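Local structure of adhesin (Streptococcus sanguinis SK1 = NCTC 7863, 6VT2) at residues A303-A306 with S307-S311; T262-I265 with N266-N269. The protein binds sialylated glycans through two tandem Siglec-like modules and so probably lets the streptococcus adhere to sialoglycan-bearing host targets. All blocks are in the same frame, centred on the assembly; numbering follows the deposited sequence. Where two conformers were deposited one is given.

Contact 1: A303-A306 with S307-S311; sequences ATDA and SGLTS. With CA (calcium ion), chain J.
Asp-305 grips the returning chain with one carboxylate oxygen and a calcium ion with the other. Its OD2 binds the calcium at 2.4 Å, while OD1 accepts the backbone N-H of Leu-309 at 3.0 Å, met from above the carboxylate plane. A second bond to OD1, from Ser-307 N, is weak, its angle at the hydrogen only 123°. Aspartate suits this place because its carboxylate is short enough to stay over the turn: with chi1 at 66°, CG stands between the backbone N and carbonyl carbon, and OD1 sits above the amides that follow. The side chain of Leu-309 runs beside that of Asp-305, pointing the same way, and its CB touches OD2.

Behind the carboxylate, residues 305 to 308 form a type I beta turn, closed by Gly-308 N to Asp-305 O at 3.0 Å. With Leu-309 O taking the N-H of Asp-305, this is a type I turn with a G1 bulge, a 3:5 hairpin end. The bulge calls for glycine: Gly-308 has positive phi (91°), where a side chain would press on the preceding carbonyl oxygen. Along the antiparallel arms, Ala-303 O takes the N-H of Ser-311. On the side of the hairpin away from the calcium, the hydroxyls Thr-304 OG1 and Thr-310 OG1 are hydrogen-bonded at 2.6 Å. Ser-311 is small enough to fold back, so that its OG receives Ala-303 N at 3.0 Å in place of a backbone carbonyl.

Asp-201, Asp-230, Asn-231 and the backbone O of Val-203 complete the protein part of the calcium site. Ser-307 O accepts from Gln-142 NE2 of the preceding Rib-type module, and the metal probably stiffens this junction. The negative charge of Asp-305 is probably spread over metal and amide hydrogens; the turn fixes the rotation of a calcium ligand.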
loop_
_atom_site.group_PDB
_atom_site.type_symbol
_atom_site.label_atom_id
_atom_site.label_comp_id
_atom_site.label_asym_id
_atom_site.label_seq_id
_atom_site.Cartn_x
_atom_site.Cartn_y
_atom_site.Cartn_z
ATOM N N ALA A 303 -4.258 -21.816 -7.084
ATOM C CA ALA A 303 -4.581 -20.398 -7.190
ATOM C C ALA A 303 -4.166 -19.964 -8.591
ATOM O O ALA A 303 -3.195 -20.471 -9.148
ATOM C CB ALA A 303 -3.916 -19.550 -6.123
ATOM N N THR A 304 -4.946 -19.057 -9.156
ATOM C CA THR A 304 -4.727 -18.570 -10.504
ATOM C C THR A 304 -4.541 -17.063 -10.478
ATOM O O THR A 304 -5.223 -16.361 -9.731
ATOM C CB THR A 304 -5.928 -18.932 -11.363
ATOM O OG1 THR A 304 -6.102 -20.329 -11.413
ATOM C CG2 THR A 304 -5.710 -18.452 -12.833
ATOM N N ASP A 305 -3.583 -16.558 -11.264
ATOM C CA ASP A 305 -3.362 -15.120 -11.351
ATOM C C ASP A 305 -4.157 -14.568 -12.535
ATOM O O ASP A 305 -4.846 -15.300 -13.245
ATOM C CB ASP A 305 -1.859 -14.809 -11.391
ATOM C CG ASP A 305 -1.149 -15.314 -12.652
ATOM O OD1 ASP A 305 -1.819 -15.463 -13.695
ATOM O OD2 ASP A 305 0.038 -15.592 -12.513
ATOM N N ALA A 306 -4.077 -13.247 -12.732
ATOM C CA ALA A 306 -4.937 -12.618 -13.729
ATOM C C ALA A 306 -4.489 -12.942 -15.144
ATOM O O ALA A 306 -5.282 -12.774 -16.081
ATOM C CB ALA A 306 -4.959 -11.126 -13.530
ATOM N N SER A 307 -3.251 -13.411 -15.318
ATOM C CA SER A 307 -2.771 -13.838 -16.627
ATOM C C SER A 307 -3.217 -15.243 -16.980
ATOM O O SER A 307 -2.926 -15.705 -18.077
ATOM C CB SER A 307 -1.246 -13.781 -16.686
ATOM O OG SER A 307 -0.792 -12.473 -16.554
ATOM N N GLY A 308 -3.904 -15.932 -16.075
ATOM C CA GLY A 308 -4.344 -17.288 -16.306
ATOM C C GLY A 308 -3.397 -18.390 -15.875
ATOM O O GLY A 308 -3.629 -19.551 -16.251
ATOM N N LEU A 309 -2.302 -18.064 -15.185
ATOM C CA LEU A 309 -1.397 -19.102 -14.705
ATOM C C LEU A 309 -1.991 -19.682 -13.421
ATOM O O LEU A 309 -2.279 -18.934 -12.480
ATOM C CB LEU A 309 -0.003 -18.594 -14.400
ATOM C CG LEU A 309 0.854 -18.108 -15.568
ATOM C CD1 LEU A 309 2.191 -17.706 -15.026
ATOM C CD2 LEU A 309 0.935 -19.114 -16.652
ATOM N N THR A 310 -2.156 -20.993 -13.390
ATOM C CA THR A 310 -2.661 -21.691 -12.209
ATOM C C THR A 310 -1.543 -22.521 -11.602
ATOM O O THR A 310 -0.825 -23.234 -12.322
ATOM C CB THR A 310 -3.836 -22.568 -12.580
ATOM O OG1 THR A 310 -4.866 -21.762 -13.184
ATOM C CG2 THR A 310 -4.403 -23.268 -11.352
ATOM N N SER A 311 -1.374 -22.393 -10.287
ATOM C CA SER A 311 -0.432 -23.192 -9.549
ATOM C C SER A 311 -0.776 -24.674 -9.639
ATOM O O SER A 311 -1.894 -25.062 -9.974
ATOM C CB SER A 311 -0.443 -22.788 -8.089
ATOM O OG SER A 311 -1.612 -23.243 -7.435
HETATM CA CA CA J . 2.047 -14.700 -11.646
#

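Contact 2: T262-I265 with N266-N269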
loop_
_atom_site.group_PDB
_atom_site.type_symbol
_atom_site.label_atom_id
_atom_site.label_comp_id
_atom_site.label_asym_id
_atom_site.label_seq_id
_atom_site.Cartn_x
_atom_site.Cartn_y
_atom_site.Cartn_z
ATOM N N THR A 262 -12.668 -15.816 1.273
ATOM C CA THR A 262 -11.449 -15.178 0.748
ATOM C C THR A 262 -11.897 -13.840 0.333
ATOM O O THR A 262 -12.214 -13.533 -0.756
ATOM C CB THR A 262 -10.923 -15.844 -0.503
ATOM O OG1 THR A 262 -10.824 -17.197 -0.121
ATOM C CG2 THR A 262 -9.617 -15.252 -0.962
ATOM N N PRO A 263 -12.134 -12.797 1.327
ATOM C CA PRO A 263 -12.909 -11.570 1.045
ATOM C C PRO A 263 -12.241 -10.630 0.053
ATOM O O PRO A 263 -12.945 -9.818 -0.567
ATOM C CB PRO A 263 -13.044 -10.913 2.424
ATOM C CG PRO A 263 -11.924 -11.522 3.237
ATOM C CD PRO A 263 -11.710 -12.905 2.742
ATOM N N ASN A 264 -10.927 -10.709 -0.133
ATOM C CA ASN A 264 -10.254 -9.786 -1.052
ATOM C C ASN A 264 -9.997 -10.366 -2.448
ATOM O O ASN A 264 -9.230 -9.786 -3.237
ATOM C CB ASN A 264 -8.940 -9.330 -0.430
ATOM C CG ASN A 264 -9.147 -8.450 0.781
ATOM O OD1 ASN A 264 -10.280 -8.164 1.153
ATOM N ND2 ASN A 264 -8.061 -8.037 1.405
ATOM N N ILE A 265 -10.656 -11.460 -2.787
ATOM C CA ILE A 265 -10.368 -12.174 -4.023
ATOM C C ILE A 265 -10.539 -11.318 -5.265
ATOM O O ILE A 265 -9.796 -11.492 -6.235
ATOM C CB ILE A 265 -11.236 -13.446 -4.075
ATOM C CG1 ILE A 265 -10.843 -14.287 -5.261
ATOM C CG2 ILE A 265 -12.718 -13.121 -4.137
ATOM C CD1 ILE A 265 -9.468 -14.835 -5.215
ATOM N N ASN A 266 -11.456 -10.363 -5.244
ATOM C CA ASN A 266 -11.767 -9.545 -6.429
ATOM C C ASN A 266 -11.080 -8.188 -6.356
ATOM O O ASN A 266 -11.305 -7.417 -7.235
ATOM C CB ASN A 266 -13.278 -9.381 -6.577
ATOM C CG ASN A 266 -13.995 -10.696 -6.780
ATOM O OD1 ASN A 266 -13.455 -11.629 -7.340
ATOM N ND2 ASN A 266 -15.183 -10.823 -6.219
ATOM N N ASN A 267 -10.297 -7.931 -5.334
ATOM C CA ASN A 267 -9.638 -6.631 -5.179
ATOM C C ASN A 267 -8.368 -6.584 -6.004
ATOM O O ASN A 267 -7.762 -7.582 -6.228
ATOM C CB ASN A 267 -9.209 -6.342 -3.751
ATOM C CG ASN A 267 -10.371 -6.206 -2.808
ATOM O OD1 ASN A 267 -11.490 -6.037 -3.223
ATOM N ND2 ASN A 267 -10.076 -6.326 -1.536
ATOM N N PRO A 268 -7.939 -5.407 -6.438
ATOM C CA PRO A 268 -6.661 -5.339 -7.056
ATOM C C PRO A 268 -5.543 -5.404 -6.009
ATOM O O PRO A 268 -5.758 -5.106 -4.891
ATOM C CB PRO A 268 -6.634 -3.952 -7.703
ATOM C CG PRO A 268 -7.696 -3.161 -6.991
ATOM C CD PRO A 268 -8.680 -4.144 -6.399
ATOM N N ASN A 269 -4.367 -5.836 -6.436
ATOM C CA ASN A 269 -3.169 -5.828 -5.579
ATOM C C ASN A 269 -3.461 -6.593 -4.290
ATOM O O ASN A 269 -2.973 -6.195 -3.273
ATOM C CB ASN A 269 -2.692 -4.383 -5.374
ATOM C CG ASN A 269 -1.420 -4.304 -4.588
ATOM O OD1 ASN A 269 -1.174 -3.409 -3.804
ATOM N ND2 ASN A 269 -0.587 -5.269 -4.773
HETATM O O HOH W 1 -13.444 -9.530 -3.294
#
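Two overlapping type I beta turns, 262 to 265 and 264 to 267, wind the chain through Asn-264 and Ile-265, the second closed by Asn-267 N to Asn-264 O at 3.0 Å. That donor stands well above the carbonyl plane. Pro-263 suits the second position of the first turn, since its ring restricts phi to the range required there.

Across the second turn the side chains of Asn-264 and Asn-267 meet, their amide planes inclined at 39°. Asn-267 ND2 lies 3.3 Å from Asn-264 OD1 and as near to its CG, and also touches CB. Both asparagines have CG beside their own backbone N (chi1 -68° and -65°), which brings the two amides together across the open end of the turn. Asparagine suits both places: its short amide can reach across the turn and stay hydrated at the surface. At the bend itself, Ile-265 sets its CG2 against the amide of Asn-266, 3.6 Å from OD1.

A water links the two turns, donating to Pro-263 O at 2.8 Å and accepting from Asn-266 N at 2.9 Å. Asn-264 O also receives the side-chain amide of Asn-270, and Lys-234 NZ is hydrogen-bonded to Asn-267 O. The chemistry is that of a surface loop: polar groups and water hold the backbone's shape, while Ile-265, with Thr-262 and Asn-264, rests on Leu-277, and Thr-262 OG1 is hydrogen-bonded to Thr-279 OG1.

How the contacts relate
Both contacts belong to the second Siglec-like domain of the chain, their centres about 14 Å apart and their nearest atoms about 6 Å apart, without touching. Contact 2 comes first along the chain, in the loop between strands 259-261 and 277-283, which are neighbours in one antiparallel sheet. Contact 1 follows at the end of strand 296-305, where the chain turns towards strand 314-321 in the other, mixed sheet. Each is thus a connection between strands adjacent in its own sheet. They differ in setting: contact 1 and its calcium lie at the junction with the preceding module, contact 2 is a surface loop, and the glycan pocket is formed by other residues of the domain.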